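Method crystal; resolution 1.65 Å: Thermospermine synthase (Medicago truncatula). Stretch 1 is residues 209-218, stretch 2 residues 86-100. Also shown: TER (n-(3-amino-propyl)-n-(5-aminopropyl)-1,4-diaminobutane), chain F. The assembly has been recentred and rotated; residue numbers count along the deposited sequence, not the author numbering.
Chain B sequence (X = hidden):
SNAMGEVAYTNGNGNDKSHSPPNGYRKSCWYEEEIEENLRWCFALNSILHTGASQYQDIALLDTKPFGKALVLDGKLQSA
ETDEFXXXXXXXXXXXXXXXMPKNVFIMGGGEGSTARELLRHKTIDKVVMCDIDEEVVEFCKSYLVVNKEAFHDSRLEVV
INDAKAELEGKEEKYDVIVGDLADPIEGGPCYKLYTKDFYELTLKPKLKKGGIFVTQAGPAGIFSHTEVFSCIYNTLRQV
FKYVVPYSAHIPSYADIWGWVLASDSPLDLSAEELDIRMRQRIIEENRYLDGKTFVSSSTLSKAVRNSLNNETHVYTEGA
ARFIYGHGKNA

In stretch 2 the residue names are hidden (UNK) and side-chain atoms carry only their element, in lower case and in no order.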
ATOM      1  N   LYS B 209     -26.240  37.786  15.766  1.00 22.12           N
ATOM      2  CA  LYS B 209     -27.126  38.455  16.688  1.00 23.52           C
ATOM      3  C   LYS B 209     -26.520  38.636  18.081  1.00 23.44           C
ATOM      4  O   LYS B 209     -25.416  38.157  18.407  1.00 22.20           O
ATOM      5  CB  LYS B 209     -28.474  37.723  16.791  1.00 24.34           C
ATOM      6  CG  LYS B 209     -29.266  37.747  15.502  1.00 26.11           C
ATOM      7  CD  LYS B 209     -30.673  37.215  15.700  1.00 28.12           C
ATOM      8  CE  LYS B 209     -31.417  37.240  14.377  1.00 29.75           C
ATOM      9  NZ  LYS B 209     -32.817  36.830  14.501  1.00 33.27           N
ATOM     10  N   LYS B 210     -27.233  39.378  18.913  1.00 23.74           N
ATOM     11  CA  LYS B 210     -26.807  39.560  20.299  1.00 24.45           C
ATOM     12  C   LYS B 210     -26.716  38.191  20.969  1.00 24.13           C
ATOM     13  O   LYS B 210     -27.650  37.417  20.900  1.00 23.33           O
ATOM     14  CB  LYS B 210     -27.832  40.416  21.039  1.00 25.64           C
ATOM     15  CG  LYS B 210     -27.661  40.538  22.537  1.00 27.82           C
ATOM     16  CD  LYS B 210     -26.303  41.067  22.939  1.00 28.85           C
ATOM     17  CE  LYS B 210     -26.204  41.052  24.481  1.00 29.07           C
ATOM     18  NZ  LYS B 210     -24.991  41.750  24.864  1.00 29.51           N
ATOM     19  N   GLY B 211     -25.596  37.884  21.611  1.00 24.69           N
ATOM     20  CA  GLY B 211     -25.434  36.561  22.198  1.00 24.76           C
ATOM     21  C   GLY B 211     -24.983  35.498  21.193  1.00 22.95           C
ATOM     22  O   GLY B 211     -24.968  34.292  21.519  1.00 23.79           O
ATOM     23  N   GLY B 212     -24.620  35.928  19.979  1.00 22.34           N
ATOM     24  CA  GLY B 212     -24.366  34.990  18.899  1.00 20.83           C
ATOM     25  C   GLY B 212     -23.142  34.184  19.178  1.00 20.79           C
ATOM     26  O   GLY B 212     -22.225  34.687  19.842  1.00 20.96           O
ATOM     27  N   ILE B 213     -23.123  32.955  18.660  1.00 19.88           N
ATOM     28  CA  ILE B 213     -21.979  32.065  18.880  1.00 19.90           C
ATOM     29  C   ILE B 213     -21.518  31.585  17.518  1.00 19.13           C
ATOM     30  O   ILE B 213     -22.341  31.196  16.702  1.00 19.69           O
ATOM     31  CB  ILE B 213     -22.320  30.880  19.788  1.00 20.49           C
ATOM     32  CG1 ILE B 213     -22.733  31.383  21.193  1.00 21.57           C
ATOM     33  CG2 ILE B 213     -21.090  29.950  19.871  1.00 20.49           C
ATOM     34  CD1 ILE B 213     -23.280  30.338  22.126  1.00 21.97           C
ATOM     35  N   PHE B 214     -20.217  31.661  17.260  1.00 18.61           N
ATOM     36  CA  PHE B 214     -19.607  31.074  16.082  1.00 18.12           C
ATOM     37  C   PHE B 214     -18.968  29.735  16.554  1.00 17.61           C
ATOM     38  O   PHE B 214     -18.334  29.684  17.628  1.00 18.97           O
ATOM     39  CB  PHE B 214     -18.549  32.004  15.505  1.00 18.88           C
ATOM     40  CG  PHE B 214     -17.812  31.432  14.318  1.00 18.90           C
ATOM     41  CD1 PHE B 214     -18.492  31.061  13.141  1.00 19.13           C
ATOM     42  CD2 PHE B 214     -16.397  31.217  14.378  1.00 19.96           C
ATOM     43  CE1 PHE B 214     -17.816  30.527  12.047  1.00 19.09           C
ATOM     44  CE2 PHE B 214     -15.748  30.661  13.283  1.00 19.70           C
ATOM     45  CZ  PHE B 214     -16.432  30.331  12.111  1.00 19.35           C
ATOM     46  N   VAL B 215     -19.066  28.723  15.711  1.00 17.07           N
ATOM     47  CA  VAL B 215     -18.265  27.500  15.905  1.00 17.03           C
ATOM     48  C   VAL B 215     -17.708  27.102  14.537  1.00 17.35           C
ATOM     49  O   VAL B 215     -18.409  27.176  13.514  1.00 16.85           O
ATOM     50  CB  VAL B 215     -19.052  26.342  16.559  1.00 16.66           C
ATOM     51  CG1 VAL B 215     -20.297  25.985  15.765  1.00 17.23           C
ATOM     52  CG2 VAL B 215     -18.167  25.112  16.777  1.00 17.61           C
ATOM     53  N   THR B 216     -16.456  26.668  14.520  1.00 17.54           N
ATOM     54  CA  THR B 216     -15.883  26.101  13.325  1.00 17.28           C
ATOM     55  C   THR B 216     -15.227  24.770  13.666  1.00 17.80           C
ATOM     56  O   THR B 216     -14.544  24.655  14.694  1.00 18.20           O
ATOM     57  CB  THR B 216     -14.886  27.069  12.607  1.00 18.31           C
ATOM     58  OG1 THR B 216     -14.428  26.448  11.400  1.00 17.79           O
ATOM     59  CG2 THR B 216     -13.713  27.434  13.487  1.00 19.53           C
ATOM     60  N   GLN B 217     -15.268  23.839  12.720  1.00 17.45           N
ATOM     61  CA  GLN B 217     -14.322  22.758  12.719  1.00 17.92           C
ATOM     62  C   GLN B 217     -12.909  23.361  12.574  1.00 18.75           C
ATOM     63  O   GLN B 217     -12.705  24.394  11.936  1.00 17.80           O
ATOM     64  CB  GLN B 217     -14.648  21.733  11.673  1.00 18.72           C
ATOM     65  CG  GLN B 217     -14.187  22.037  10.247  1.00 19.30           C
ATOM     66  CD  GLN B 217     -12.753  21.609  10.010  1.00 22.22           C
ATOM     67  OE1 GLN B 217     -12.228  20.747  10.703  1.00 20.25           O
ATOM     68  NE2 GLN B 217     -12.081  22.285   9.108  1.00 24.37           N
ATOM     69  N   ALA B 218     -11.941  22.726  13.210  1.00 18.51           N
ATOM     70  CA  ALA B 218     -10.604  23.333  13.313  1.00 19.31           C
ATOM     71  C   ALA B 218      -9.456  22.338  13.099  1.00 20.20           C
ATOM     72  O   ALA B 218      -8.351  22.562  13.583  1.00 21.10           O
ATOM     73  CB  ALA B 218     -10.510  24.069  14.610  1.00 19.96           C
ATOM     74  N   UNK B  86     -20.069  11.512  15.903  1.00 18.37           N
ATOM     75  CA  UNK B  86     -19.168  12.166  16.821  1.00 18.85           C
ATOM     76  C   UNK B  86     -18.811  13.576  16.295  1.00 18.83           C
ATOM     77  O   UNK B  86     -18.899  14.540  17.056  1.00 17.75           O
ATOM     78  c   UNK B  86     -18.248   9.950  17.556  1.00 19.87           C
ATOM     79  c   UNK B  86     -17.896  11.346  17.052  1.00 19.51           C
ATOM     80  c   UNK B  86     -16.948  12.038  18.038  1.00 19.74           C
ATOM     81  c   UNK B  86     -17.044   9.070  17.720  1.00 21.00           C
ATOM     82  N   UNK B  87     -18.379  13.662  15.033  1.00 18.47           N
ATOM     83  CA  UNK B  87     -17.962  14.911  14.471  1.00 17.88           C
ATOM     84  C   UNK B  87     -19.178  15.869  14.459  1.00 17.44           C
ATOM     85  O   UNK B  87     -19.045  17.033  14.806  1.00 16.80           O
ATOM     86  c   UNK B  87     -15.949  16.636  12.371  1.00 19.82           C
ATOM     87  c   UNK B  87     -18.179  16.540  11.522  1.00 18.77           C
ATOM     88  c   UNK B  87     -18.002  17.738  10.877  1.00 19.30           C
ATOM     89  c   UNK B  87     -15.757  17.842  11.698  1.00 20.19           C
ATOM     90  o   UNK B  87     -16.600  19.570  10.274  1.00 22.37           O
ATOM     91  c   UNK B  87     -17.182  15.975  12.307  1.00 18.75           C
ATOM     92  c   UNK B  87     -16.786  18.374  10.955  1.00 20.83           C
ATOM     93  c   UNK B  87     -17.420  14.695  13.035  1.00 18.99           C
ATOM     94  N   UNK B  88     -20.330  15.378  14.037  1.00 17.22           N
ATOM     95  CA  UNK B  88     -21.448  16.288  13.872  1.00 17.40           C
ATOM     96  C   UNK B  88     -22.081  16.703  15.194  1.00 17.03           C
ATOM     97  O   UNK B  88     -22.502  17.844  15.329  1.00 17.29           O
ATOM     98  c   UNK B  88     -21.879  15.698  11.491  1.00 18.85           C
ATOM     99  n   UNK B  88     -21.020  16.154   9.520  1.00 19.81           N
ATOM    100  c   UNK B  88     -20.913  14.847   9.704  1.00 20.03           C
ATOM    101  c   UNK B  88     -21.577  16.715  10.638  1.00 18.92           C
ATOM    102  c   UNK B  88     -22.435  15.728  12.873  1.00 17.79           C
ATOM    103  n   UNK B  88     -21.410  14.546  10.894  1.00 20.04           N
ATOM    104  N   UNK B  89     -22.142  15.817  16.178  1.00 17.08           N
ATOM    105  CA  UNK B  89     -22.597  16.231  17.507  1.00 18.16           C
ATOM    106  C   UNK B  89     -21.642  17.218  18.161  1.00 18.16           C
ATOM    107  O   UNK B  89     -22.083  18.210  18.732  1.00 18.19           O
ATOM    108  c   UNK B  89     -22.782  15.053  18.436  1.00 18.92           C
ATOM    109  o   UNK B  89     -23.678  13.186  20.309  1.00 22.45           O
ATOM    110  c   UNK B  89     -24.034  14.224  18.158  1.00 19.78           C
ATOM    111  o   UNK B  89     -25.135  12.267  18.926  1.00 23.16           O
ATOM    112  c   UNK B  89     -24.284  13.155  19.198  1.00 22.02           C
ATOM    113  N   UNK B  90     -20.336  16.963  18.041  1.00 17.39           N
ATOM    114  CA  UNK B  90     -19.327  17.906  18.573  1.00 17.63           C
ATOM    115  C   UNK B  90     -19.338  19.256  17.875  1.00 17.28           C
ATOM    116  O   UNK B  90     -19.179  20.281  18.552  1.00 17.94           O
ATOM    117  s   UNK B  90     -17.659  16.018  19.730  1.00 19.82           S
ATOM    118  c   UNK B  90     -17.922  17.358  18.538  1.00 17.95           C
ATOM    119  N   UNK B  91     -19.539  19.264  16.566  1.00 17.12           N
ATOM    120  CA  UNK B  91     -19.570  20.500  15.791  1.00 16.79           C
ATOM    121  C   UNK B  91     -20.761  21.367  16.177  1.00 16.59           C
ATOM    122  O   UNK B  91     -20.641  22.571  16.262  1.00 16.72           O
ATOM    123  c   UNK B  91     -19.660  20.236  14.307  1.00 16.03           C
ATOM    124  c   UNK B  91     -20.056  20.913  11.912  1.00 16.72           C
ATOM    125  c   UNK B  91     -18.631  22.360  13.393  1.00 16.79           C
ATOM    126  c   UNK B  91     -19.835  21.412  13.295  1.00 16.27           C
ATOM    127  N   UNK B  92     -21.914  20.745  16.413  1.00 16.88           N
ATOM    128  CA  UNK B  92     -23.204  21.450  16.553  1.00 18.05           C
ATOM    129  C   UNK B  92     -23.656  21.729  17.969  1.00 17.94           C
ATOM    130  O   UNK B  92     -23.976  22.872  18.322  1.00 17.70           O
ATOM    131  c   UNK B  92     -24.316  20.686  15.778  1.00 18.20           C
ATOM    132  c   UNK B  92     -25.696  21.223  16.107  1.00 19.93           C
ATOM    133  c   UNK B  92     -24.026  20.770  14.271  1.00 19.24           C
ATOM    134  N   UNK B  93     -23.663  20.700  18.821  1.00 17.61           N
ATOM    135  CA  UNK B  93     -24.379  20.859  20.079  1.00 18.54           C
ATOM    136  C   UNK B  93     -23.824  21.820  21.091  1.00 19.28           C
ATOM    137  O   UNK B  93     -24.605  22.586  21.677  1.00 19.88           O
ATOM    138  c   UNK B  93     -24.720  19.503  20.665  1.00 18.69           C
ATOM    139  n   UNK B  93     -26.708  19.214  19.186  1.00 20.38           N
ATOM    140  c   UNK B  93     -25.567  18.696  19.757  1.00 18.82           C
ATOM    141  c   UNK B  93     -25.448  17.446  19.262  1.00 19.13           C
ATOM    142  c   UNK B  93     -27.238  18.339  18.370  1.00 19.83           C
ATOM    143  n   UNK B  93     -26.499  17.254  18.394  1.00 20.31           N
ATOM    144  N   UNK B  94     -22.499  21.825  21.297  1.00 19.61           N
ATOM    145  CA  UNK B  94     -21.957  22.765  22.278  1.00 20.50           C
ATOM    146  C   UNK B  94     -22.344  24.218  21.962  1.00 20.48           C
ATOM    147  O   UNK B  94     -22.769  24.957  22.878  1.00 21.30           O
ATOM    148  c   UNK B  94     -20.341  21.089  21.797  1.00 20.38           C
ATOM    149  c   UNK B  94     -20.456  22.530  22.166  1.00 20.05           C
ATOM    150  c   UNK B  94     -21.459  20.877  20.809  1.00 20.14           C
ATOM    151  N   UNK B  95     -22.199  24.639  20.705  1.00 19.95           N
ATOM    152  CA  UNK B  95     -22.604  26.001  20.345  1.00 20.95           C
ATOM    153  C   UNK B  95     -24.037  26.290  20.677  1.00 20.54           C
ATOM    154  O   UNK B  95     -24.357  27.264  21.373  1.00 21.47           O
ATOM    155  c   UNK B  95     -22.331  26.280  18.885  1.00 20.31           C
ATOM    156  N   UNK B  96     -24.945  25.435  20.232  1.00 20.77           N
ATOM    157  CA  UNK B  96     -26.381  25.754  20.423  1.00 21.06           C
ATOM    158  C   UNK B  96     -26.765  25.683  21.903  1.00 21.15           C
ATOM    159  O   UNK B  96     -27.570  26.478  22.404  1.00 21.05           O
ATOM    160  c   UNK B  96     -27.281  24.881  19.608  1.00 21.35           C
ATOM    161  c   UNK B  96     -26.314  25.409  17.301  1.00 20.92           C
ATOM    162  c   UNK B  96     -27.553  25.402  18.183  1.00 21.57           C
ATOM    163  c   UNK B  96     -28.682  24.617  17.560  1.00 21.84           C
ATOM    164  N   UNK B  97     -26.160  24.747  22.633  1.00 20.40           N
ATOM    165  CA  UNK B  97     -26.469  24.627  24.032  1.00 21.31           C
ATOM    166  C   UNK B  97     -25.978  25.796  24.888  1.00 21.84           C
ATOM    167  O   UNK B  97     -26.561  26.074  25.914  1.00 24.33           O
ATOM    168  c   UNK B  97     -25.926  23.291  24.597  1.00 20.97           C
ATOM    169  c   UNK B  97     -28.018  21.890  24.559  1.00 22.23           C
ATOM    170  c   UNK B  97     -26.580  22.043  24.029  1.00 21.12           C
ATOM    171  c   UNK B  97     -25.768  20.805  24.345  1.00 20.70           C
ATOM    172  N   UNK B  98     -24.903  26.453  24.500  1.00 21.76           N
ATOM    173  CA  UNK B  98     -24.406  27.577  25.214  1.00 22.51           C
ATOM    174  C   UNK B  98     -25.221  28.814  24.909  1.00 23.55           C
ATOM    175  O   UNK B  98     -25.127  29.784  25.677  1.00 25.91           O
ATOM    176  c   UNK B  98     -20.879  25.089  26.148  1.00 23.46           C
ATOM    177  c   UNK B  98     -22.946  27.827  24.912  1.00 22.62           C
ATOM    178  c   UNK B  98     -21.994  26.925  25.670  1.00 22.17           C
ATOM    179  n   UNK B  98     -21.719  25.644  25.288  1.00 22.25           N
ATOM    180  n   UNK B  98     -20.576  25.982  27.069  1.00 23.32           N
ATOM    181  c   UNK B  98     -21.286  27.134  26.808  1.00 23.29           C
ATOM    182  N   UNK B  99     -26.002  28.764  23.834  1.00 21.86           N
ATOM    183  CA  UNK B  99     -26.869  29.870  23.463  1.00 24.21           C
ATOM    184  C   UNK B  99     -28.163  29.834  24.278  1.00 25.50           C
ATOM    185  O   UNK B  99     -28.697  28.753  24.574  1.00 25.98           O
ATOM    186  c   UNK B  99     -27.678  31.052  21.429  1.00 23.76           C
ATOM    187  n   UNK B  99     -27.943  33.057  20.569  1.00 24.39           N
ATOM    188  c   UNK B  99     -27.024  32.049  20.788  1.00 23.86           C
ATOM    189  n   UNK B  99     -28.975  31.473  21.587  1.00 24.09           N
ATOM    190  c   UNK B  99     -27.202  29.761  21.987  1.00 23.68           C
ATOM    191  c   UNK B  99     -29.116  32.671  21.050  1.00 23.89           C
ATOM    192  N   UNK B 100     -28.694  31.010  24.666  1.00 28.50           N
ATOM    193  CA  UNK B 100     -29.899  30.974  25.509  1.00 28.86           C
ATOM    194  C   UNK B 100     -31.161  30.474  24.799  1.00 29.76           C
ATOM    195  O   UNK B 100     -31.997  29.796  25.410  1.00 30.27           O
ATOM    196  c   UNK B 100     -28.116  32.357  24.606  1.00 29.33           C
ATOM    197  c   UNK B 100     -29.277  33.244  25.019  1.00 30.85           C
ATOM    198  c   UNK B 100     -30.016  32.430  26.005  1.00 30.89           C
TER
HETATM  199  N1  TER F 402     -16.631  20.254   2.788  1.00 54.71           N
HETATM  200  C2  TER F 402     -17.445  19.818   3.904  1.00 51.61           C
HETATM  201  C3  TER F 402     -16.687  20.028   5.211  1.00 48.87           C
HETATM  202  C4  TER F 402     -15.511  19.102   5.380  1.00 47.73           C
HETATM  203  N5  TER F 402     -15.001  19.163   6.730  1.00 49.96           N
HETATM  204  C6  TER F 402     -14.847  17.953   7.506  1.00 47.19           C
HETATM  205  C7  TER F 402     -13.628  18.029   8.412  1.00 47.30           C
HETATM  206  C8  TER F 402     -13.181  16.619   8.752  1.00 47.09           C
HETATM  207  N9  TER F 402     -12.258  16.073   7.780  1.00 45.86           N
HETATM  208  C10 TER F 402     -11.781  14.728   7.977  1.00 45.94           C
HETATM  209  C11 TER F 402     -10.404  14.455   7.412  1.00 46.42           C
HETATM  210  C12 TER F 402      -9.920  13.126   7.992  1.00 47.80           C
HETATM  211  C13 TER F 402      -8.717  12.551   7.261  1.00 49.60           C
HETATM  212  N14 TER F 402      -7.778  13.592   6.883  1.00 52.92           N
HETATM  213  O   HOH W   1     -27.887  35.313  19.131  1.00 25.44           O

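Position 86 has four side-chain carbons, forked at the first, with one arm two carbons long. It is out of reach of stretch 1. This is Ile 86.

Position 87 has one carbon, then a six-carbon ring bearing one oxygen. The oxygen lies 3.2 Å from Gln 217 CB. This is Tyr 87. Tyr 87 OH is also 3.7 Å from C6 of the ligand TER.

Position 88 has one carbon and a five-membered ring of three carbons and two nitrogens, far from the strand. This is His 88.

Position 89 has three carbons, the third carrying two oxygens, and is out of reach of stretch 1. It is Glu 89, buried, and both oxygens are hydrogen-bonded elsewhere in the structure.

Position 90 has one carbon and one sulfur, also out of reach of stretch 1: Cys 90.

Position 91 has four carbons, forked at the second. One terminal carbon lies 3.7 Å from Gln 217 N, and the backbone O of 91 is 3.5 Å from Val 215 CG1. This is Leu 91.

Position 92 has one carbon carrying two more and points away from the strand: Val 92.

Position 93 has one carbon and a five-membered ring with two nitrogens, out of reach: His 93. Both ring nitrogens are hydrogen-bonded elsewhere.

Position 94 has three carbons closing a ring onto the backbone N and makes no contact with stretch 1. This is Pro 94. Its N has no hydrogen to give to the preceding turn, and the helix kinks here.

Position 95 has a single carbon, 3.7 Å from Val 215 CG1 and 4.0 Å from Ile 213 CG2. This is Ala 95.

Positions 96 and 97 each have four carbons forked at the second. Neither touches the strand. They are Leu 96 and Leu 97.

Position 98 has one carbon and a five-membered ring with two nitrogens. Its CB is 3.8 Å from Ile 213 CD1. This is His 98. His 98 ND1 donates to Pro 94 O at 2.7 Å, so the ring folds back on its own helix.

Position 99 has the same kind of ring. One ring carbon is 3.1 Å from Gly 211 O. This is His 99. Water 1 joins His 99 NE2 (2.7 Å) to Lys 210 O (2.8 Å).

Position 100 has three carbons closing a ring onto N and makes no contact with stretch 1: Pro 100, exposed.

The helix runs nearly antiparallel to the strand, with axes 8.4 Å apart at closest. Ile 213, Val 215 and Gln 217 point toward the helix; Phe 214 and Thr 216, between them, point away. The CA atoms of Ala 95 and Ile 213 are 6.3 Å apart, and the methyl CB of Ala 95 packs against Ile 213 CG2 and Val 215 CG1. No direct hydrogen bond crosses; packing and one water bridge make the contact.

Stretch 2, residues 86-100: IYHECLVHPALLHHP
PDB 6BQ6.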